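Local coordinates for S-M checkpoint control protein rad4 (Schizosaccharomyces pombe, PDB 4BU0) that is essential for DNA replication and for the checkpoint coupling S and M phases, its N-terminal BRCT1,2 pair binding phosphorylated Crb2, at residues A[161-167]-A[179-185]; A[108-112]-A[145-151]; A[135-141]-A[154-160]; A[57-62]-A[174-179]. All coordinates share one frame; numbering follows the deposited sequence.

Contact 1: residues A[161-167]-A[179-185]; sequences NVVCVEW and EPQYFQL
F183 lays its ring against W167 and E166. The contact is where the C-terminal tail of the second BRCT domain packs along outer strand 161-163 of its parallel sheet. W167 CA stands over one face of the F183 ring, 3.7 Å from its centroid, a CH-pi contact. W167 CB is 3.6 Å from F183 CG. The edge of the W167 five-membered ring points toward the F183 face in an offset edge-to-face pair, with the planes at 73°. F183 CG is anti to its carbonyl carbon (chi1 -58°), which swings the ring toward the helix. The F183 carbonyl faces the strand end. C164 N donates to F183 O at 2.9 Å, fairly straight at 161°, and V163 CA adds a CA-H...O contact of 3.3 Å to the same oxygen. P180 packs on V163 and N161, earlier in the segment. Its CB meets V163 CG1 at 3.7 Å, and its CG lies by the amide of N161. Two waters both donate to V162 O; one also donates to P180 O, the other accepts from L185 N. The second shell fixes W167: NE1 bonds to L178 O, and the indole stacks on H141. Strand 161-163 in turn pairs with strand 141-144. At the tail's end, L185 CD1 rests on the peptide between V163 and C164, 3.5 Å from V163 C.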
# COMPACT_ATOMS: atom_id res chain seq x y z
N ASN A 161 -12.42 -7.82 4.05
CA ASN A 161 -12.72 -6.57 4.76
C ASN A 161 -13.93 -5.88 4.15
O ASN A 161 -13.96 -5.70 2.92
CB ASN A 161 -11.53 -5.62 4.64
CG ASN A 161 -10.24 -6.09 5.23
OD1 ASN A 161 -10.22 -6.84 6.23
ND2 ASN A 161 -9.12 -5.66 4.63
N VAL A 162 -14.90 -5.48 4.99
CA VAL A 162 -16.05 -4.71 4.57
C VAL A 162 -15.94 -3.40 5.28
O VAL A 162 -15.92 -3.37 6.51
CB VAL A 162 -17.39 -5.41 4.87
CG1 VAL A 162 -18.55 -4.55 4.35
CG2 VAL A 162 -17.42 -6.81 4.23
N VAL A 163 -15.78 -2.32 4.51
CA VAL A 163 -15.58 -1.00 5.10
C VAL A 163 -16.53 0.02 4.50
O VAL A 163 -17.06 -0.17 3.40
CB VAL A 163 -14.12 -0.53 4.86
CG1 VAL A 163 -13.11 -1.40 5.61
CG2 VAL A 163 -13.75 -0.47 3.36
N CYS A 164 -16.74 1.12 5.23
CA CYS A 164 -17.46 2.24 4.64
C CYS A 164 -16.46 3.08 3.82
O CYS A 164 -15.23 2.90 3.94
CB CYS A 164 -18.17 3.08 5.68
SG CYS A 164 -17.06 3.84 6.85
N VAL A 165 -16.99 3.97 2.98
CA VAL A 165 -16.15 4.71 2.05
C VAL A 165 -15.13 5.62 2.78
O VAL A 165 -14.12 5.99 2.20
CB VAL A 165 -16.99 5.47 1.00
CG1 VAL A 165 -17.78 6.62 1.63
CG2 VAL A 165 -16.13 5.93 -0.18
N GLU A 166 -15.39 5.98 4.05
CA GLU A 166 -14.46 6.80 4.81
C GLU A 166 -13.09 6.13 4.90
O GLU A 166 -12.08 6.82 4.99
CB GLU A 166 -15.05 7.04 6.19
CG GLU A 166 -14.34 8.11 7.02
CD GLU A 166 -14.30 9.53 6.49
OE1 GLU A 166 -15.03 9.86 5.52
OE2 GLU A 166 -13.45 10.30 6.99
N TRP A 167 -13.04 4.79 4.80
CA TRP A 167 -11.74 4.11 4.75
C TRP A 167 -10.90 4.63 3.59
O TRP A 167 -9.70 4.85 3.71
CB TRP A 167 -11.94 2.59 4.61
CG TRP A 167 -10.68 1.88 4.19
CD1 TRP A 167 -9.64 1.52 5.01
CD2 TRP A 167 -10.31 1.49 2.86
NE1 TRP A 167 -8.62 0.96 4.26
CE2 TRP A 167 -9.01 0.94 2.93
CE3 TRP A 167 -10.96 1.55 1.61
CZ2 TRP A 167 -8.33 0.48 1.80
CZ3 TRP A 167 -10.30 1.08 0.49
CH2 TRP A 167 -9.00 0.55 0.59
N GLU A 179 -6.26 0.40 8.56
CA GLU A 179 -6.85 -0.87 8.97
C GLU A 179 -8.38 -0.79 8.93
O GLU A 179 -8.98 0.26 9.21
CB GLU A 179 -6.32 -1.30 10.34
CG GLU A 179 -4.91 -1.83 10.21
CD GLU A 179 -4.29 -2.22 11.54
OE1 GLU A 179 -4.85 -3.12 12.22
OE2 GLU A 179 -3.27 -1.60 11.94
N PRO A 180 -9.03 -1.92 8.60
CA PRO A 180 -10.48 -1.91 8.35
C PRO A 180 -11.37 -1.79 9.58
O PRO A 180 -12.49 -1.32 9.45
CB PRO A 180 -10.72 -3.27 7.67
CG PRO A 180 -9.65 -4.18 8.28
CD PRO A 180 -8.44 -3.25 8.29
N GLN A 181 -10.89 -2.24 10.76
CA GLN A 181 -11.76 -2.24 11.95
C GLN A 181 -12.16 -0.84 12.38
O GLN A 181 -13.13 -0.69 13.14
CB GLN A 181 -11.10 -3.00 13.12
CG GLN A 181 -9.80 -2.39 13.64
CD GLN A 181 -8.55 -2.88 12.93
OE1 GLN A 181 -8.59 -3.33 11.79
NE2 GLN A 181 -7.41 -2.83 13.63
N TYR A 182 -11.48 0.18 11.87
CA TYR A 182 -11.83 1.56 12.22
C TYR A 182 -12.91 2.14 11.32
O TYR A 182 -13.36 3.27 11.54
CB TYR A 182 -10.58 2.44 12.17
CG TYR A 182 -9.50 1.91 13.08
CD1 TYR A 182 -9.67 1.89 14.46
CD2 TYR A 182 -8.34 1.33 12.56
CE1 TYR A 182 -8.70 1.36 15.30
CE2 TYR A 182 -7.35 0.83 13.39
CZ TYR A 182 -7.54 0.83 14.76
OH TYR A 182 -6.58 0.32 15.59
N PHE A 183 -13.32 1.38 10.29
CA PHE A 183 -14.26 1.86 9.29
C PHE A 183 -15.38 0.86 9.06
O PHE A 183 -15.79 0.62 7.93
CB PHE A 183 -13.50 2.16 7.96
CG PHE A 183 -12.40 3.17 8.16
CD1 PHE A 183 -12.68 4.52 8.27
CD2 PHE A 183 -11.08 2.75 8.32
CE1 PHE A 183 -11.66 5.44 8.54
CE2 PHE A 183 -10.06 3.67 8.56
CZ PHE A 183 -10.35 5.01 8.65
N GLN A 184 -15.91 0.29 10.15
CA GLN A 184 -17.00 -0.67 10.05
C GLN A 184 -18.32 0.03 9.77
O GLN A 184 -18.52 1.18 10.17
CB GLN A 184 -17.11 -1.46 11.37
CG GLN A 184 -15.84 -2.23 11.74
CD GLN A 184 -15.92 -2.91 13.10
OE1 GLN A 184 -16.78 -3.75 13.36
NE2 GLN A 184 -14.99 -2.58 14.00
N LEU A 185 -19.23 -0.68 9.11
CA LEU A 185 -20.56 -0.14 8.84
C LEU A 185 -21.41 -0.12 10.13
O LEU A 185 -21.12 -0.88 11.05
CB LEU A 185 -21.24 -1.00 7.78
CG LEU A 185 -21.09 -0.44 6.36
CD1 LEU A 185 -19.71 -0.74 5.78
CD2 LEU A 185 -22.08 -1.06 5.47
O HOH W 1 -14.56 -3.20 8.89
O HOH W 2 -18.18 -3.33 8.20

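Contact 2: residues A[108-112]-A[145-151]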
# COMPACT_ATOMS: atom_id res chain seq x y z
N CYS A 108 -13.66 -3.58 -4.35
CA CYS A 108 -14.98 -3.86 -4.92
C CYS A 108 -15.96 -2.97 -4.18
O CYS A 108 -15.68 -2.58 -3.03
CB CYS A 108 -15.29 -5.35 -4.71
SG CYS A 108 -16.80 -5.94 -5.51
N LEU A 109 -17.09 -2.63 -4.82
CA LEU A 109 -18.13 -1.79 -4.22
C LEU A 109 -19.48 -2.51 -4.14
O LEU A 109 -19.75 -3.35 -5.00
CB LEU A 109 -18.34 -0.52 -5.12
CG LEU A 109 -17.09 0.25 -5.53
CD1 LEU A 109 -17.46 1.52 -6.32
CD2 LEU A 109 -16.28 0.67 -4.30
N THR A 110 -20.32 -2.16 -3.17
CA THR A 110 -21.69 -2.67 -3.17
C THR A 110 -22.63 -1.64 -2.59
O THR A 110 -22.28 -0.93 -1.65
CB THR A 110 -21.84 -4.02 -2.43
OG1 THR A 110 -23.16 -4.56 -2.64
CG2 THR A 110 -21.56 -3.95 -0.94
N ASN A 111 -23.84 -1.54 -3.18
CA ASN A 111 -24.91 -0.69 -2.61
C ASN A 111 -24.54 0.78 -2.53
O ASN A 111 -24.78 1.43 -1.49
CB ASN A 111 -25.32 -1.21 -1.21
CG ASN A 111 -25.85 -2.63 -1.19
OD1 ASN A 111 -26.37 -3.14 -2.17
ND2 ASN A 111 -25.65 -3.32 -0.06
N ILE A 112 -23.93 1.29 -3.59
CA ILE A 112 -23.57 2.70 -3.69
C ILE A 112 -24.16 3.20 -4.99
O ILE A 112 -23.98 2.57 -6.04
CB ILE A 112 -22.03 2.94 -3.61
CG1 ILE A 112 -21.46 2.40 -2.28
CG2 ILE A 112 -21.69 4.44 -3.79
CD1 ILE A 112 -19.93 2.21 -2.32
N GLY A 145 -22.21 0.45 0.90
CA GLY A 145 -23.10 1.54 1.30
C GLY A 145 -24.03 1.10 2.41
O GLY A 145 -24.43 1.92 3.24
N THR A 146 -24.39 -0.20 2.43
CA THR A 146 -25.24 -0.83 3.45
C THR A 146 -24.75 -2.24 3.70
O THR A 146 -24.15 -2.84 2.82
CB THR A 146 -26.73 -0.85 3.04
OG1 THR A 146 -26.89 -1.59 1.84
CG2 THR A 146 -27.36 0.54 2.92
N SER A 147 -25.01 -2.77 4.92
CA SER A 147 -24.59 -4.10 5.33
C SER A 147 -25.63 -5.17 4.93
O SER A 147 -26.21 -5.84 5.78
CB SER A 147 -24.34 -4.14 6.84
OG SER A 147 -25.50 -3.69 7.52
N SER A 148 -25.84 -5.34 3.61
CA SER A 148 -26.77 -6.34 3.08
C SER A 148 -26.46 -6.64 1.62
O SER A 148 -25.75 -5.87 0.96
CB SER A 148 -28.21 -5.86 3.21
OG SER A 148 -28.46 -4.74 2.37
N GLY A 149 -27.03 -7.73 1.10
CA GLY A 149 -26.85 -8.05 -0.30
C GLY A 149 -25.86 -9.18 -0.50
O GLY A 149 -25.16 -9.61 0.42
N ARG A 150 -25.80 -9.63 -1.75
CA ARG A 150 -25.01 -10.79 -2.14
C ARG A 150 -23.51 -10.57 -1.98
O ARG A 150 -22.81 -11.48 -1.52
CB ARG A 150 -25.33 -11.19 -3.58
CG ARG A 150 -26.75 -11.78 -3.73
CD ARG A 150 -27.17 -11.82 -5.18
NE ARG A 150 -26.30 -12.70 -5.96
CZ ARG A 150 -26.37 -12.88 -7.28
NH1 ARG A 150 -27.29 -12.25 -7.99
NH2 ARG A 150 -25.51 -13.68 -7.89
N LYS A 151 -23.01 -9.40 -2.39
CA LYS A 151 -21.56 -9.17 -2.22
C LYS A 151 -21.24 -9.10 -0.74
O LYS A 151 -20.23 -9.66 -0.30
CB LYS A 151 -21.13 -7.86 -2.91
CG LYS A 151 -20.97 -7.98 -4.41
CD LYS A 151 -20.52 -6.62 -4.99
CE LYS A 151 -20.23 -6.65 -6.47
NZ LYS A 151 -19.91 -5.27 -6.98
O HOH W 3 -17.65 -3.18 -7.62
O HOH W 4 -23.98 -6.64 -1.07
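K151 NZ is gripped from several directions. It donates to L109 O at 2.8 Å, almost in line with the C=O bond. It also bonds to P133 O and to the modified side chain of the bound peptide, and a water held by L109 N adds a weak bond. C108 SG lies 3.5 Å from K151 NZ. The lysine gets there from the first turn of helix 150-157: its CG is anti to the carbonyl carbon (chi1 -79°) and the rest of the chain is extended. It runs past T110 in the opposite sense, with T110 CB 3.9 Å from K151 CD. This is the phosphate pocket of a BRCT domain. T110 OG1 and N111 N, at the end of strand 106-110, bond to the same phosphorylated side chain as K151. The N111 side chain reaches loop 145-149, while its backbone N serves the peptide. N111 ND2 donates to S148 O at 2.7 Å and, at a longer 3.3 Å, to T146 O. The S148 bond lies near the amide plane of N111; its angle at the hydrogen is 145°. An alanine in place of N111 would take away the amide nitrogen, and S148 O and T146 O would probably lose that donor, leaving the loop less firmly set beside the pocket. S148 O also takes a water that donates to T110 OG1. At the other end of the loop, G145 N donates to T110 O at 2.9 Å. G145 CA comes within 3.3 Å of N111 O, and a side chain at this position would collide with that oxygen.

Contact 3: residues A[135-141]-A[154-160]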
# COMPACT_ATOMS: atom_id res chain seq x y z
N LEU A 135 -17.20 -9.36 -7.17
CA LEU A 135 -16.51 -9.78 -5.95
C LEU A 135 -15.95 -11.17 -6.16
O LEU A 135 -16.70 -12.08 -6.56
CB LEU A 135 -17.46 -9.76 -4.74
CG LEU A 135 -16.79 -10.06 -3.41
CD1 LEU A 135 -15.96 -8.87 -2.90
CD2 LEU A 135 -17.82 -10.38 -2.37
N THR A 136 -14.66 -11.32 -5.93
CA THR A 136 -13.95 -12.61 -5.98
C THR A 136 -13.16 -12.75 -4.71
O THR A 136 -12.98 -11.78 -3.94
CB THR A 136 -13.06 -12.73 -7.21
OG1 THR A 136 -12.13 -11.66 -7.18
CG2 THR A 136 -13.83 -12.70 -8.53
N ARG A 137 -12.66 -13.98 -4.46
CA ARG A 137 -11.98 -14.27 -3.20
C ARG A 137 -10.67 -13.47 -3.02
O ARG A 137 -10.20 -13.39 -1.90
CB ARG A 137 -11.73 -15.80 -3.01
CG ARG A 137 -11.08 -16.52 -4.16
CD ARG A 137 -11.28 -18.03 -4.01
NE ARG A 137 -10.49 -18.77 -4.99
CZ ARG A 137 -9.26 -19.22 -4.78
NH1 ARG A 137 -8.66 -19.00 -3.62
NH2 ARG A 137 -8.62 -19.89 -5.73
N ASP A 138 -10.12 -12.89 -4.08
CA ASP A 138 -8.87 -12.13 -3.97
C ASP A 138 -9.12 -10.63 -3.77
O ASP A 138 -8.15 -9.86 -3.68
CB ASP A 138 -7.96 -12.40 -5.16
CG ASP A 138 -8.48 -11.96 -6.49
OD1 ASP A 138 -9.71 -11.89 -6.65
OD2 ASP A 138 -7.66 -11.77 -7.41
N VAL A 139 -10.40 -10.20 -3.62
CA VAL A 139 -10.65 -8.79 -3.30
C VAL A 139 -10.13 -8.52 -1.90
O VAL A 139 -10.27 -9.37 -0.99
CB VAL A 139 -12.16 -8.49 -3.46
CG1 VAL A 139 -12.60 -7.21 -2.73
CG2 VAL A 139 -12.54 -8.44 -4.96
N THR A 140 -9.53 -7.34 -1.69
CA THR A 140 -8.97 -7.01 -0.39
C THR A 140 -9.93 -6.16 0.44
O THR A 140 -9.89 -6.19 1.68
CB THR A 140 -7.62 -6.29 -0.53
OG1 THR A 140 -7.77 -5.03 -1.19
CG2 THR A 140 -6.58 -7.16 -1.29
N HIS A 141 -10.75 -5.33 -0.25
CA HIS A 141 -11.68 -4.44 0.43
C HIS A 141 -12.96 -4.34 -0.33
O HIS A 141 -12.92 -4.04 -1.51
CB HIS A 141 -11.12 -3.01 0.58
CG HIS A 141 -9.83 -2.94 1.35
ND1 HIS A 141 -8.61 -3.28 0.76
CD2 HIS A 141 -9.61 -2.61 2.65
CE1 HIS A 141 -7.69 -3.12 1.71
NE2 HIS A 141 -8.25 -2.72 2.87
N TYR A 154 -21.16 -12.62 0.76
CA TYR A 154 -20.01 -13.41 0.36
C TYR A 154 -18.71 -12.87 0.93
O TYR A 154 -17.79 -13.63 1.22
CB TYR A 154 -19.93 -13.59 -1.17
CG TYR A 154 -20.13 -15.06 -1.52
CD1 TYR A 154 -21.28 -15.74 -1.13
CD2 TYR A 154 -19.14 -15.77 -2.18
CE1 TYR A 154 -21.44 -17.10 -1.39
CE2 TYR A 154 -19.29 -17.14 -2.44
CZ TYR A 154 -20.44 -17.79 -2.05
OH TYR A 154 -20.59 -19.13 -2.32
N ALA A 155 -18.61 -11.53 1.11
CA ALA A 155 -17.39 -11.00 1.72
C ALA A 155 -17.28 -11.51 3.16
O ALA A 155 -16.17 -11.80 3.62
CB ALA A 155 -17.43 -9.47 1.71
N LEU A 156 -18.41 -11.61 3.87
CA LEU A 156 -18.33 -12.14 5.25
C LEU A 156 -17.85 -13.59 5.23
O LEU A 156 -16.94 -13.94 5.98
CB LEU A 156 -19.68 -12.04 5.97
CG LEU A 156 -20.23 -10.66 6.30
CD1 LEU A 156 -21.47 -10.80 7.16
CD2 LEU A 156 -19.21 -9.81 7.05
N LYS A 157 -18.36 -14.40 4.28
CA LYS A 157 -17.96 -15.80 4.15
C LYS A 157 -16.46 -15.96 3.79
O LYS A 157 -15.77 -16.85 4.34
CB LYS A 157 -18.85 -16.43 3.07
CG LYS A 157 -18.63 -17.90 2.85
CD LYS A 157 -19.59 -18.37 1.79
CE LYS A 157 -19.32 -19.80 1.50
NZ LYS A 157 -20.58 -20.52 1.20
N TRP A 158 -15.94 -15.13 2.88
CA TRP A 158 -14.55 -15.19 2.42
C TRP A 158 -13.59 -14.42 3.34
O TRP A 158 -12.39 -14.30 3.02
CB TRP A 158 -14.44 -14.63 1.00
CG TRP A 158 -14.86 -15.57 -0.09
CD1 TRP A 158 -14.85 -16.94 -0.05
CD2 TRP A 158 -15.31 -15.21 -1.41
NE1 TRP A 158 -15.25 -17.45 -1.27
CE2 TRP A 158 -15.55 -16.41 -2.11
CE3 TRP A 158 -15.57 -13.99 -2.05
CZ2 TRP A 158 -16.01 -16.43 -3.44
CZ3 TRP A 158 -16.07 -14.00 -3.35
CH2 TRP A 158 -16.24 -15.21 -4.05
N LYS A 159 -14.13 -13.83 4.44
CA LYS A 159 -13.35 -13.03 5.41
C LYS A 159 -12.66 -11.84 4.73
O LYS A 159 -11.51 -11.50 5.03
CB LYS A 159 -12.34 -13.92 6.17
CG LYS A 159 -13.08 -15.01 6.98
CD LYS A 159 -12.16 -15.81 7.91
CE LYS A 159 -12.79 -17.12 8.34
NZ LYS A 159 -14.14 -16.96 8.96
N ILE A 160 -13.40 -11.21 3.78
CA ILE A 160 -12.92 -10.02 3.09
C ILE A 160 -13.34 -8.79 3.90
O ILE A 160 -14.48 -8.73 4.35
CB ILE A 160 -13.47 -9.97 1.66
CG1 ILE A 160 -12.88 -11.11 0.80
CG2 ILE A 160 -13.23 -8.58 1.02
CD1 ILE A 160 -13.57 -11.30 -0.52
O HOH W 5 -10.79 -14.66 0.65
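The W158 indole is covered on both faces, by R137 on one and Y154 on the other. R137 CB sits over the five-membered ring, 4.0 Å from its centroid and 14° off the normal, a CH-pi contact. Y154 CD2 lies 3.4 Å above the opposite face, toward the rim. L135 O is at the indole edge, 3.8 Å from W158 CZ3. W158 CG is anti to its carbonyl carbon (chi1 -79°), which brings the ring against the turn 136-139. That type I turn is closed by V139 N to T136 O. With a serine here instead of W158, the ring between R137 and Y154 would be gone; R137 CB would probably lose the surface it lies on, and a gap would be likely to open beside the turn. R137 and W158 also face the bound peptide. An acidic side chain of that peptide pairs with R137 NE in a salt bridge, and an apolar one packs on W158. A water donates to both R137 O and W158 O. The helix end is a Schellman motif, with K159 at positive phi and I160 N bonded to A155 O. The reversal sends I160 inward beneath the turn. I160 CD1 comes to 3.5 Å from T136 O, and I160 CG1 to 3.6 Å from V139 O. L135 CD2 rests on the helix at A155 N, 3.7 Å away. The contact thus joins the loop leading into strand 141-144 to the helix of the beta-alpha-beta crossover between strands 141-144 and 161-163. L135 and V139 also touch C108 of strand 106-110.

Contact 4: residues A[57-62]-A[174-179]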
# COMPACT_ATOMS: atom_id res chain seq x y z
N TYR A 57 4.19 -2.45 7.88
CA TYR A 57 3.40 -1.44 7.22
C TYR A 57 2.34 -0.89 8.15
O TYR A 57 2.15 0.32 8.24
CB TYR A 57 2.74 -2.04 5.96
CG TYR A 57 2.01 -1.02 5.11
CD1 TYR A 57 0.75 -0.54 5.49
CD2 TYR A 57 2.53 -0.59 3.90
CE1 TYR A 57 0.07 0.39 4.71
CE2 TYR A 57 1.85 0.33 3.10
CZ TYR A 57 0.60 0.79 3.49
OH TYR A 57 -0.09 1.69 2.71
N LYS A 58 1.64 -1.79 8.86
CA LYS A 58 0.58 -1.34 9.76
C LYS A 58 1.11 -0.38 10.84
O LYS A 58 0.44 0.59 11.18
CB LYS A 58 -0.11 -2.53 10.42
CG LYS A 58 -0.98 -3.34 9.43
CD LYS A 58 -1.56 -4.57 10.14
CE LYS A 58 -2.28 -5.45 9.14
NZ LYS A 58 -2.85 -6.65 9.81
N PHE A 59 2.32 -0.68 11.39
CA PHE A 59 2.89 0.18 12.42
C PHE A 59 3.19 1.57 11.87
O PHE A 59 2.87 2.57 12.49
CB PHE A 59 4.19 -0.44 12.97
CG PHE A 59 4.64 0.24 14.24
CD1 PHE A 59 5.39 1.41 14.21
CD2 PHE A 59 4.25 -0.26 15.48
CE1 PHE A 59 5.74 2.07 15.39
CE2 PHE A 59 4.62 0.39 16.66
CZ PHE A 59 5.35 1.56 16.61
N ALA A 60 3.81 1.64 10.67
CA ALA A 60 4.09 2.94 10.08
C ALA A 60 2.81 3.71 9.79
O ALA A 60 2.75 4.90 10.05
CB ALA A 60 4.91 2.77 8.80
N ALA A 61 1.77 3.01 9.26
CA ALA A 61 0.51 3.69 8.92
C ALA A 61 -0.21 4.22 10.13
O ALA A 61 -0.86 5.24 10.04
CB ALA A 61 -0.41 2.74 8.18
N LYS A 62 -0.11 3.52 11.25
CA LYS A 62 -0.84 3.91 12.44
C LYS A 62 -0.07 4.90 13.31
O LYS A 62 -0.66 5.87 13.78
CB LYS A 62 -1.16 2.64 13.25
CG LYS A 62 -2.20 2.84 14.34
CD LYS A 62 -2.51 1.53 15.06
CE LYS A 62 -3.71 0.84 14.44
NZ LYS A 62 -4.02 -0.46 15.11
N ARG A 174 -3.99 10.05 4.28
CA ARG A 174 -2.90 9.57 5.12
C ARG A 174 -1.76 8.95 4.25
O ARG A 174 -0.70 8.58 4.79
CB ARG A 174 -3.48 8.56 6.13
CG ARG A 174 -2.50 7.93 7.13
CD ARG A 174 -1.69 8.95 7.91
NE ARG A 174 -0.84 8.32 8.92
CZ ARG A 174 0.30 7.70 8.66
NH1 ARG A 174 0.74 7.59 7.41
NH2 ARG A 174 1.01 7.16 9.65
N ASN A 175 -1.98 8.83 2.91
CA ASN A 175 -1.02 8.24 1.97
C ASN A 175 -0.63 6.83 2.41
O ASN A 175 0.54 6.40 2.29
CB ASN A 175 0.24 9.13 1.82
CG ASN A 175 -0.05 10.50 1.28
OD1 ASN A 175 0.23 11.51 1.92
ND2 ASN A 175 -0.64 10.56 0.09
N ALA A 176 -1.60 6.08 2.98
CA ALA A 176 -1.36 4.72 3.44
C ALA A 176 -2.68 4.03 3.60
O ALA A 176 -3.67 4.68 3.98
CB ALA A 176 -0.61 4.72 4.77
N VAL A 177 -2.69 2.72 3.37
CA VAL A 177 -3.86 1.89 3.64
C VAL A 177 -4.06 1.84 5.12
O VAL A 177 -3.14 1.45 5.86
CB VAL A 177 -3.66 0.47 3.08
CG1 VAL A 177 -4.79 -0.48 3.53
CG2 VAL A 177 -3.56 0.51 1.56
N LEU A 178 -5.26 2.22 5.57
CA LEU A 178 -5.59 2.14 7.00
C LEU A 178 -6.32 0.83 7.30
O LEU A 178 -6.93 0.23 6.42
CB LEU A 178 -6.43 3.33 7.44
CG LEU A 178 -5.75 4.68 7.17
CD1 LEU A 178 -6.69 5.86 7.53
CD2 LEU A 178 -4.42 4.80 7.92
N GLU A 179 -6.26 0.40 8.56
CA GLU A 179 -6.85 -0.87 8.97
C GLU A 179 -8.38 -0.79 8.93
O GLU A 179 -8.98 0.26 9.21
CB GLU A 179 -6.32 -1.30 10.34
CG GLU A 179 -4.91 -1.83 10.21
CD GLU A 179 -4.29 -2.22 11.54
OE1 GLU A 179 -4.85 -3.12 12.22
OE2 GLU A 179 -3.27 -1.60 11.94
O HOH W 6 -2.23 0.40 10.53
O HOH W 7 -2.00 -2.28 14.17
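The two BRCT domains meet here: Y57 and A61 of helix 55-63, in the first, pack on A176 and V177 in the segment that follows the last helix of the second. V177 N donates to Y57 OH at 2.9 Å with an angle of 164°, and it lies in the plane of the phenol ring. With Y57 CG anti to the backbone N (chi1 -174°), the far end of the ring comes to V177. The ring edge also meets V177 O, near CE1. A61 CB touches A176 CB at 3.9 Å. The second-domain chain reverses at N175 in a Schellman motif that ends helix 166-174. R174, just before that reversal, reaches the last turn of helix 55-63. R174 NH2 donates to A60 O at 2.9 Å, on a lone pair of the carbonyl. A61 O lies over one face of the guanidinium. R174 was modelled in two conformers, which makes these details less certain. Its positive charge probably suits the carbonyl end of the helix. E179 meets the same helix at K58 and K62. Its carboxylate makes a weak salt bridge with K62, NZ to OE2 at 3.5 Å. One water bridges the same two atoms, and another donates to E179 OE2 and K58 O. The carbon chain of K58 crosses E179 at about a right angle, with K58 CB 3.6 Å from E179 OE2. E179 OE1 is taken by Q181 NE2, and K62 NZ also bonds to Y182 OH.

Overall arrangement
From the N terminus, helix segment 57-62 of the first BRCT domain opens contact 4. The chain then enters the second domain, where 108-112 opens contact 2 and 135-141 opens contact 3. Contact 2 closes at 145-151 and contact 3 at 154-160, so these two cross; both use helix 150-157. Contact 1 opens next, at 161-167. Contact 4 closes at 174-179, enclosing contacts 2 and 3, and contact 1 closes last at 179-185. Contacts 1 and 4 therefore cross, and share E179. Contacts 1 to 3 tie strands, helices and tail within the second domain, while contact 4 joins the domains. L185 of contact 1 packs on the loop of contact 2.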